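Local coordinates for protein CTP:phosphocholine Cytidylyltransferase (Streptococcus pneumoniae, PDB 1JYK) that catalyses transfer of the cytidylyl group from CTP to phosphocholine, forming CDP-choline and pyrophosphate, at residues D104-E116 with I197-W211. Sequence-based numbering, arbitrary orientation.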
ATOM      1  N   ASP A 104      12.536   4.653 -12.468  1.00 30.37           N
ATOM      2  CA  ASP A 104      12.068   4.939 -13.821  1.00 29.86           C
ATOM      3  C   ASP A 104      10.559   4.901 -13.999  1.00 28.73           C
ATOM      4  O   ASP A 104       9.980   5.820 -14.569  1.00 30.30           O
ATOM      5  CB  ASP A 104      12.703   3.958 -14.806  1.00 32.84           C
ATOM      6  CG  ASP A 104      14.193   3.824 -14.605  1.00 35.07           C
ATOM      7  OD1 ASP A 104      14.695   2.681 -14.638  1.00 37.25           O
ATOM      8  OD2 ASP A 104      14.858   4.863 -14.412  1.00 36.61           O
ATOM      9  N   TYR A 105       9.933   3.826 -13.527  1.00 25.66           N
ATOM     10  CA  TYR A 105       8.489   3.652 -13.643  1.00 23.93           C
ATOM     11  C   TYR A 105       7.751   3.970 -12.341  1.00 23.87           C
ATOM     12  O   TYR A 105       8.344   3.979 -11.260  1.00 23.79           O
ATOM     13  CB  TYR A 105       8.145   2.209 -14.018  1.00 22.71           C
ATOM     14  CG  TYR A 105       8.838   1.627 -15.229  1.00 22.57           C
ATOM     15  CD1 TYR A 105       9.449   2.436 -16.188  1.00 22.68           C
ATOM     16  CD2 TYR A 105       8.840   0.250 -15.430  1.00 22.81           C
ATOM     17  CE1 TYR A 105      10.042   1.875 -17.323  1.00 23.56           C
ATOM     18  CE2 TYR A 105       9.425  -0.318 -16.552  1.00 25.10           C
ATOM     19  CZ  TYR A 105      10.022   0.492 -17.496  1.00 25.85           C
ATOM     20  OH  TYR A 105      10.586  -0.107 -18.607  1.00 28.56           O
ATOM     21  N   ASN A 106       6.449   4.213 -12.458  1.00 22.96           N
ATOM     22  CA  ASN A 106       5.611   4.486 -11.302  1.00 23.61           C
ATOM     23  C   ASN A 106       5.376   3.125 -10.640  1.00 21.93           C
ATOM     24  O   ASN A 106       5.766   2.097 -11.202  1.00 20.00           O
ATOM     25  CB  ASN A 106       4.294   5.114 -11.747  1.00 28.00           C
ATOM     26  CG  ASN A 106       3.742   6.093 -10.736  1.00 32.07           C
ATOM     27  OD1 ASN A 106       3.981   5.964  -9.537  1.00 34.29           O
ATOM     28  ND2 ASN A 106       2.994   7.080 -11.214  1.00 34.01           N
ATOM     29  N   ASN A 107       4.731   3.100  -9.473  1.00 19.50           N
ATOM     30  CA  ASN A 107       4.547   1.837  -8.767  1.00 17.66           C
ATOM     31  C   ASN A 107       3.649   0.761  -9.370  1.00 16.95           C
ATOM     32  O   ASN A 107       3.439  -0.285  -8.753  1.00 17.49           O
ATOM     33  CB  ASN A 107       4.186   2.098  -7.289  1.00 17.51           C
ATOM     34  CG  ASN A 107       2.753   2.554  -7.084  1.00 17.52           C
ATOM     35  OD1 ASN A 107       1.937   2.574  -8.002  1.00 17.88           O
ATOM     36  ND2 ASN A 107       2.443   2.923  -5.849  1.00 18.29           N
ATOM     37  N   PHE A 108       3.130   1.000 -10.573  1.00 16.86           N
ATOM     38  CA  PHE A 108       2.319  -0.010 -11.260  1.00 14.88           C
ATOM     39  C   PHE A 108       3.255  -1.209 -11.454  1.00 13.82           C
ATOM     40  O   PHE A 108       2.871  -2.371 -11.303  1.00 13.40           O
ATOM     41  CB  PHE A 108       1.880   0.507 -12.644  1.00 16.04           C
ATOM     42  CG  PHE A 108       1.631  -0.588 -13.672  1.00 15.48           C
ATOM     43  CD1 PHE A 108       2.676  -1.135 -14.414  1.00 15.72           C
ATOM     44  CD2 PHE A 108       0.346  -1.061 -13.904  1.00 15.27           C
ATOM     45  CE1 PHE A 108       2.437  -2.140 -15.370  1.00 16.94           C
ATOM     46  CE2 PHE A 108       0.097  -2.065 -14.857  1.00 17.31           C
ATOM     47  CZ  PHE A 108       1.144  -2.602 -15.589  1.00 15.96           C
ATOM     48  N   TYR A 109       4.503  -0.895 -11.788  1.00 14.86           N
ATOM     49  CA  TYR A 109       5.508  -1.914 -12.044  1.00 15.98           C
ATOM     50  C   TYR A 109       5.896  -2.706 -10.794  1.00 16.95           C
ATOM     51  O   TYR A 109       6.262  -3.879 -10.882  1.00 17.55           O
ATOM     52  CB  TYR A 109       6.741  -1.268 -12.683  1.00 16.61           C
ATOM     53  CG  TYR A 109       7.711  -2.274 -13.240  1.00 17.06           C
ATOM     54  CD1 TYR A 109       7.348  -3.125 -14.287  1.00 18.48           C
ATOM     55  CD2 TYR A 109       8.978  -2.416 -12.682  1.00 19.23           C
ATOM     56  CE1 TYR A 109       8.231  -4.101 -14.760  1.00 20.29           C
ATOM     57  CE2 TYR A 109       9.866  -3.384 -13.142  1.00 20.60           C
ATOM     58  CZ  TYR A 109       9.490  -4.222 -14.178  1.00 21.41           C
ATOM     59  OH  TYR A 109      10.374  -5.182 -14.618  1.00 22.40           O
ATOM     60  N   SER A 110       5.822  -2.071  -9.632  1.00 16.01           N
ATOM     61  CA  SER A 110       6.138  -2.763  -8.394  1.00 15.27           C
ATOM     62  C   SER A 110       5.140  -3.902  -8.224  1.00 15.29           C
ATOM     63  O   SER A 110       5.505  -5.020  -7.869  1.00 15.27           O
ATOM     64  CB  SER A 110       6.039  -1.802  -7.219  1.00 15.12           C
ATOM     65  OG  SER A 110       7.209  -1.008  -7.130  1.00 18.08           O
ATOM     66  N   LEU A 111       3.868  -3.616  -8.480  1.00 15.27           N
ATOM     67  CA  LEU A 111       2.847  -4.643  -8.369  1.00 16.81           C
ATOM     68  C   LEU A 111       2.957  -5.627  -9.537  1.00 17.84           C
ATOM     69  O   LEU A 111       2.663  -6.814  -9.376  1.00 18.51           O
ATOM     70  CB  LEU A 111       1.448  -4.021  -8.339  1.00 18.07           C
ATOM     71  CG  LEU A 111       0.302  -5.001  -8.053  1.00 20.42           C
ATOM     72  CD1 LEU A 111       0.538  -5.728  -6.736  1.00 21.48           C
ATOM     73  CD2 LEU A 111      -1.009  -4.241  -8.003  1.00 20.89           C
ATOM     74  N   TYR A 112       3.370  -5.141 -10.710  1.00 17.94           N
ATOM     75  CA  TYR A 112       3.521  -6.022 -11.873  1.00 17.54           C
ATOM     76  C   TYR A 112       4.451  -7.194 -11.546  1.00 17.35           C
ATOM     77  O   TYR A 112       4.153  -8.349 -11.869  1.00 17.08           O
ATOM     78  CB  TYR A 112       4.095  -5.265 -13.077  1.00 17.81           C
ATOM     79  CG  TYR A 112       4.301  -6.175 -14.268  1.00 19.07           C
ATOM     80  CD1 TYR A 112       3.230  -6.519 -15.095  1.00 21.71           C
ATOM     81  CD2 TYR A 112       5.538  -6.773 -14.512  1.00 19.81           C
ATOM     82  CE1 TYR A 112       3.374  -7.444 -16.134  1.00 22.38           C
ATOM     83  CE2 TYR A 112       5.700  -7.706 -15.549  1.00 21.82           C
ATOM     84  CZ  TYR A 112       4.607  -8.039 -16.355  1.00 24.08           C
ATOM     85  OH  TYR A 112       4.736  -8.974 -17.370  1.00 25.77           O
ATOM     86  N   LEU A 113       5.570  -6.883 -10.889  1.00 16.50           N
ATOM     87  CA  LEU A 113       6.567  -7.885 -10.520  1.00 16.79           C
ATOM     88  C   LEU A 113       6.023  -9.027  -9.659  1.00 16.74           C
ATOM     89  O   LEU A 113       6.589 -10.115  -9.650  1.00 17.80           O
ATOM     90  CB  LEU A 113       7.742  -7.207  -9.811  1.00 15.70           C
ATOM     91  CG  LEU A 113       8.539  -6.254 -10.709  1.00 15.87           C
ATOM     92  CD1 LEU A 113       9.428  -5.358  -9.862  1.00 16.56           C
ATOM     93  CD2 LEU A 113       9.372  -7.062 -11.696  1.00 15.97           C
ATOM     94  N   VAL A 114       4.928  -8.790  -8.944  1.00 16.06           N
ATOM     95  CA  VAL A 114       4.338  -9.835  -8.106  1.00 16.61           C
ATOM     96  C   VAL A 114       2.855 -10.018  -8.416  1.00 16.50           C
ATOM     97  O   VAL A 114       2.086 -10.479  -7.571  1.00 16.31           O
ATOM     98  CB  VAL A 114       4.500  -9.504  -6.592  1.00 16.27           C
ATOM     99  CG1 VAL A 114       5.966  -9.586  -6.198  1.00 16.00           C
ATOM    100  CG2 VAL A 114       3.951  -8.111  -6.293  1.00 15.96           C
ATOM    101  N   LYS A 115       2.463  -9.686  -9.643  1.00 17.34           N
ATOM    102  CA  LYS A 115       1.065  -9.777 -10.036  1.00 16.63           C
ATOM    103  C   LYS A 115       0.401 -11.113  -9.749  1.00 17.24           C
ATOM    104  O   LYS A 115      -0.767 -11.153  -9.364  1.00 17.34           O
ATOM    105  CB  LYS A 115       0.902  -9.426 -11.519  1.00 17.37           C
ATOM    106  CG  LYS A 115       1.519 -10.416 -12.496  1.00 17.59           C
ATOM    107  CD  LYS A 115       1.623  -9.783 -13.879  1.00 18.43           C
ATOM    108  CE  LYS A 115       2.213 -10.745 -14.896  1.00 17.96           C
ATOM    109  NZ  LYS A 115       1.168 -11.628 -15.464  1.00 19.38           N
ATOM    110  N   GLU A 116       1.131 -12.206  -9.916  1.00 18.25           N
ATOM    111  CA  GLU A 116       0.530 -13.511  -9.674  1.00 20.42           C
ATOM    112  C   GLU A 116       0.330 -13.805  -8.184  1.00 20.26           C
ATOM    113  O   GLU A 116      -0.251 -14.823  -7.817  1.00 22.04           O
ATOM    114  CB  GLU A 116       1.373 -14.606 -10.337  1.00 23.26           C
ATOM    115  CG  GLU A 116       1.654 -14.360 -11.838  1.00 30.07           C
ATOM    116  CD  GLU A 116       0.388 -14.157 -12.690  1.00 33.17           C
ATOM    117  OE1 GLU A 116      -0.681 -14.700 -12.337  1.00 34.55           O
ATOM    118  OE2 GLU A 116       0.460 -13.452 -13.720  1.00 34.79           O
ATOM    119  N   ILE A 197      -3.508  -5.563 -15.817  1.00 17.79           N
ATOM    120  CA  ILE A 197      -2.087  -5.277 -15.662  1.00 16.73           C
ATOM    121  C   ILE A 197      -1.331  -5.756 -16.901  1.00 16.01           C
ATOM    122  O   ILE A 197      -0.517  -5.017 -17.461  1.00 15.96           O
ATOM    123  CB  ILE A 197      -1.510  -5.981 -14.408  1.00 16.62           C
ATOM    124  CG1 ILE A 197      -1.937  -5.220 -13.144  1.00 14.74           C
ATOM    125  CG2 ILE A 197       0.011  -6.083 -14.518  1.00 13.84           C
ATOM    126  CD1 ILE A 197      -1.632  -5.947 -11.844  1.00 15.16           C
ATOM    127  N   ASP A 198      -1.612  -6.990 -17.317  1.00 16.58           N
ATOM    128  CA  ASP A 198      -0.958  -7.570 -18.490  1.00 16.90           C
ATOM    129  C   ASP A 198      -1.180  -6.656 -19.680  1.00 17.23           C
ATOM    130  O   ASP A 198      -0.236  -6.276 -20.367  1.00 17.59           O
ATOM    131  CB  ASP A 198      -1.536  -8.947 -18.813  1.00 17.05           C
ATOM    132  CG  ASP A 198      -1.123 -10.006 -17.811  1.00 16.94           C
ATOM    133  OD1 ASP A 198      -1.812 -11.042 -17.744  1.00 18.14           O
ATOM    134  OD2 ASP A 198      -0.119  -9.808 -17.095  1.00 19.41           O
ATOM    135  N   LYS A 199      -2.439  -6.296 -19.907  1.00 17.86           N
ATOM    136  CA  LYS A 199      -2.804  -5.422 -21.020  1.00 18.61           C
ATOM    137  C   LYS A 199      -2.096  -4.075 -20.991  1.00 17.76           C
ATOM    138  O   LYS A 199      -1.605  -3.611 -22.018  1.00 17.97           O
ATOM    139  CB  LYS A 199      -4.323  -5.197 -21.049  1.00 20.44           C
ATOM    140  CG  LYS A 199      -4.800  -4.251 -22.155  1.00 23.01           C
ATOM    141  CD  LYS A 199      -6.280  -3.911 -21.994  1.00 25.44           C
ATOM    142  CE  LYS A 199      -7.178  -5.060 -22.460  1.00 27.16           C
ATOM    143  NZ  LYS A 199      -8.535  -4.592 -22.879  1.00 29.68           N
ATOM    144  N   ALA A 200      -2.040  -3.439 -19.823  1.00 16.61           N
ATOM    145  CA  ALA A 200      -1.387  -2.142 -19.715  1.00 15.53           C
ATOM    146  C   ALA A 200       0.114  -2.236 -19.974  1.00 16.10           C
ATOM    147  O   ALA A 200       0.686  -1.395 -20.673  1.00 15.92           O
ATOM    148  CB  ALA A 200      -1.640  -1.546 -18.332  1.00 16.34           C
ATOM    149  N   TYR A 201       0.747  -3.262 -19.413  1.00 16.61           N
ATOM    150  CA  TYR A 201       2.187  -3.454 -19.562  1.00 16.83           C
ATOM    151  C   TYR A 201       2.609  -3.680 -21.016  1.00 18.07           C
ATOM    152  O   TYR A 201       3.704  -3.286 -21.421  1.00 17.89           O
ATOM    153  CB  TYR A 201       2.638  -4.640 -18.709  1.00 16.18           C
ATOM    154  CG  TYR A 201       4.141  -4.811 -18.596  1.00 16.91           C
ATOM    155  CD1 TYR A 201       4.951  -3.772 -18.131  1.00 17.75           C
ATOM    156  CD2 TYR A 201       4.751  -6.024 -18.930  1.00 17.08           C
ATOM    157  CE1 TYR A 201       6.335  -3.936 -17.999  1.00 17.92           C
ATOM    158  CE2 TYR A 201       6.131  -6.200 -18.802  1.00 17.02           C
ATOM    159  CZ  TYR A 201       6.917  -5.154 -18.334  1.00 18.20           C
ATOM    160  OH  TYR A 201       8.277  -5.320 -18.189  1.00 18.98           O
ATOM    161  N   VAL A 202       1.737  -4.303 -21.801  1.00 19.16           N
ATOM    162  CA  VAL A 202       2.062  -4.582 -23.198  1.00 22.29           C
ATOM    163  C   VAL A 202       1.408  -3.670 -24.232  1.00 21.76           C
ATOM    164  O   VAL A 202       1.433  -3.975 -25.426  1.00 20.97           O
ATOM    165  CB  VAL A 202       1.697  -6.020 -23.564  1.00 24.06           C
ATOM    166  CG1 VAL A 202       2.714  -6.966 -22.977  1.00 29.85           C
ATOM    167  CG2 VAL A 202       0.316  -6.347 -23.064  1.00 27.22           C
ATOM    168  N   SER A 203       0.828  -2.562 -23.776  1.00 20.30           N
ATOM    169  CA  SER A 203       0.162  -1.626 -24.671  1.00 19.89           C
ATOM    170  C   SER A 203       0.848  -0.267 -24.679  1.00 21.22           C
ATOM    171  O   SER A 203       0.317   0.700 -25.225  1.00 20.97           O
ATOM    172  CB  SER A 203      -1.303  -1.473 -24.264  1.00 18.22           C
ATOM    173  OG  SER A 203      -2.005  -2.684 -24.480  1.00 20.96           O
ATOM    174  N   GLY A 204       2.033  -0.204 -24.073  1.00 22.93           N
ATOM    175  CA  GLY A 204       2.789   1.037 -24.024  1.00 24.77           C
ATOM    176  C   GLY A 204       2.087   2.147 -23.264  1.00 27.18           C
ATOM    177  O   GLY A 204       2.277   3.322 -23.566  1.00 28.18           O
ATOM    178  N   GLU A 205       1.279   1.775 -22.275  1.00 28.91           N
ATOM    179  CA  GLU A 205       0.537   2.743 -21.466  1.00 30.50           C
ATOM    180  C   GLU A 205       0.617   2.343 -19.997  1.00 29.11           C
ATOM    181  O   GLU A 205      -0.410   2.064 -19.375  1.00 31.19           O
ATOM    182  CB  GLU A 205      -0.936   2.774 -21.912  1.00 34.03           C
ATOM    183  CG  GLU A 205      -1.368   1.560 -22.752  1.00 37.45           C
ATOM    184  CD  GLU A 205      -2.842   1.583 -23.177  1.00 38.48           C
ATOM    185  OE1 GLU A 205      -3.521   0.541 -23.034  1.00 37.69           O
ATOM    186  OE2 GLU A 205      -3.320   2.633 -23.659  1.00 39.32           O
ATOM    187  N   PHE A 206       1.826   2.321 -19.437  1.00 24.92           N
ATOM    188  CA  PHE A 206       1.987   1.909 -18.043  1.00 22.11           C
ATOM    189  C   PHE A 206       3.080   2.608 -17.227  1.00 20.45           C
ATOM    190  O   PHE A 206       2.958   2.725 -16.013  1.00 19.39           O
ATOM    191  CB  PHE A 206       2.243   0.395 -17.984  1.00 19.61           C
ATOM    192  CG  PHE A 206       3.642   0.005 -18.399  1.00 20.00           C
ATOM    193  CD1 PHE A 206       3.940  -0.243 -19.736  1.00 18.32           C
ATOM    194  CD2 PHE A 206       4.676  -0.042 -17.462  1.00 19.06           C
ATOM    195  CE1 PHE A 206       5.242  -0.525 -20.135  1.00 18.25           C
ATOM    196  CE2 PHE A 206       5.985  -0.324 -17.851  1.00 18.45           C
ATOM    197  CZ  PHE A 206       6.266  -0.565 -19.193  1.00 18.07           C
ATOM    198  N   VAL A 207       4.143   3.060 -17.881  1.00 20.95           N
ATOM    199  CA  VAL A 207       5.268   3.674 -17.173  1.00 20.68           C
ATOM    200  C   VAL A 207       4.945   4.717 -16.111  1.00 20.92           C
ATOM    201  O   VAL A 207       5.620   4.777 -15.089  1.00 20.85           O
ATOM    202  CB  VAL A 207       6.311   4.280 -18.158  1.00 21.54           C
ATOM    203  CG1 VAL A 207       6.869   3.182 -19.052  1.00 22.61           C
ATOM    204  CG2 VAL A 207       5.686   5.388 -18.998  1.00 23.00           C
ATOM    205  N   ASP A 208       3.918   5.530 -16.333  1.00 21.70           N
ATOM    206  CA  ASP A 208       3.574   6.568 -15.365  1.00 23.53           C
ATOM    207  C   ASP A 208       2.413   6.201 -14.447  1.00 21.53           C
ATOM    208  O   ASP A 208       2.048   6.978 -13.567  1.00 22.65           O
ATOM    209  CB  ASP A 208       3.247   7.877 -16.097  1.00 29.27           C
ATOM    210  CG  ASP A 208       4.409   8.388 -16.928  1.00 34.78           C
ATOM    211  OD1 ASP A 208       4.251   8.515 -18.162  1.00 39.39           O
ATOM    212  OD2 ASP A 208       5.480   8.663 -16.346  1.00 38.26           O
ATOM    213  N   LEU A 209       1.853   5.012 -14.633  1.00 19.19           N
ATOM    214  CA  LEU A 209       0.715   4.570 -13.837  1.00 18.61           C
ATOM    215  C   LEU A 209       1.028   4.099 -12.428  1.00 18.26           C
ATOM    216  O   LEU A 209       2.117   3.593 -12.138  1.00 17.08           O
ATOM    217  CB  LEU A 209      -0.024   3.430 -14.549  1.00 18.26           C
ATOM    218  CG  LEU A 209      -0.704   3.641 -15.907  1.00 18.31           C
ATOM    219  CD1 LEU A 209      -1.402   2.355 -16.307  1.00 18.72           C
ATOM    220  CD2 LEU A 209      -1.696   4.777 -15.839  1.00 17.75           C
ATOM    221  N   TYR A 210       0.045   4.277 -11.554  1.00 18.29           N
ATOM    222  CA  TYR A 210       0.145   3.802 -10.184  1.00 18.51           C
ATOM    223  C   TYR A 210      -0.568   2.468 -10.300  1.00 17.59           C
ATOM    224  O   TYR A 210      -1.398   2.299 -11.199  1.00 16.52           O
ATOM    225  CB  TYR A 210      -0.655   4.684  -9.227  1.00 19.93           C
ATOM    226  CG  TYR A 210      -0.168   6.100  -9.123  1.00 23.59           C
ATOM    227  CD1 TYR A 210      -0.874   7.141  -9.721  1.00 26.25           C
ATOM    228  CD2 TYR A 210       0.968   6.412  -8.384  1.00 25.96           C
ATOM    229  CE1 TYR A 210      -0.466   8.462  -9.583  1.00 28.69           C
ATOM    230  CE2 TYR A 210       1.387   7.730  -8.238  1.00 29.77           C
ATOM    231  CZ  TYR A 210       0.663   8.750  -8.838  1.00 30.49           C
ATOM    232  OH  TYR A 210       1.053  10.060  -8.676  1.00 33.42           O
ATOM    233  N   TRP A 211      -0.266   1.522  -9.417  1.00 16.12           N
ATOM    234  CA  TRP A 211      -0.952   0.244  -9.487  1.00 16.20           C
ATOM    235  C   TRP A 211      -2.459   0.489  -9.289  1.00 17.24           C
ATOM    236  O   TRP A 211      -3.301  -0.245  -9.817  1.00 16.78           O
ATOM    237  CB  TRP A 211      -0.400  -0.727  -8.430  1.00 16.82           C
ATOM    238  CG  TRP A 211      -0.925  -0.523  -7.035  1.00 17.34           C
ATOM    239  CD1 TRP A 211      -0.358   0.230  -6.045  1.00 16.61           C
ATOM    240  CD2 TRP A 211      -2.123  -1.090  -6.473  1.00 17.98           C
ATOM    241  NE1 TRP A 211      -1.121   0.160  -4.903  1.00 17.19           N
ATOM    242  CE2 TRP A 211      -2.210  -0.640  -5.137  1.00 17.78           C
ATOM    243  CE3 TRP A 211      -3.127  -1.941  -6.971  1.00 17.94           C
ATOM    244  CZ2 TRP A 211      -3.264  -1.013  -4.288  1.00 16.89           C
ATOM    245  CZ3 TRP A 211      -4.177  -2.307  -6.128  1.00 16.56           C
ATOM    246  CH2 TRP A 211      -4.234  -1.843  -4.801  1.00 18.16           C
TER
HETATM  247  O   HOH W   1      10.541  -3.030 -18.380  1.00 31.78           O
HETATM  248  O   HOH W   2       4.582   1.585 -14.166  1.00 25.96           O
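Phe-108 meets the 197-211 segment through CB, against Leu-209, and through its outer ring atoms, joining the short helix 108-112 of this nucleotidyltransferase α/β fold to the end of helix 187-201 and the loop after it. With CG anti to the backbone N (chi1 153°), the ring reaches the helix end: CZ touches Ile-197 CG2 at 3.8 Å and CE2 lies near Ala-200 CB. Phe-206 CB covers one face in a CH-pi contact, 4.0 Å from the ring centroid. The edge of Phe-206 in turn points at the face of Tyr-105, a T-shaped pair with planes at 90°. Met-214 of helix 213-216 also packs against Phe-108, Ile-197 and Ala-200.

Ile-197 places CG2 at the edge of the Tyr-112 ring; Tyr-201 CG lies over one face of that ring, the two planes tilted 31° apart and the centroids 4.0 Å apart. Leu-111 CD2 links Ile-197 CD1 to Trp-211 CE3, and the Trp-211 ring meets that of Trp-185 with the planes nearly perpendicular. Trp-211 N donates to Asn-107 OD1 (2.8 Å), a side-chain carbonyl just ahead of Phe-108 that ties the two segments together here. Asn-106 adds a backbone bond from N to Val-207 O and sets ND2 over the Tyr-210 ring face. At the far end, Lys-115 bridges Glu-116 and Asp-198; its NZ meets the syn lone pair of Asp-198 OD2 at 2.8 Å.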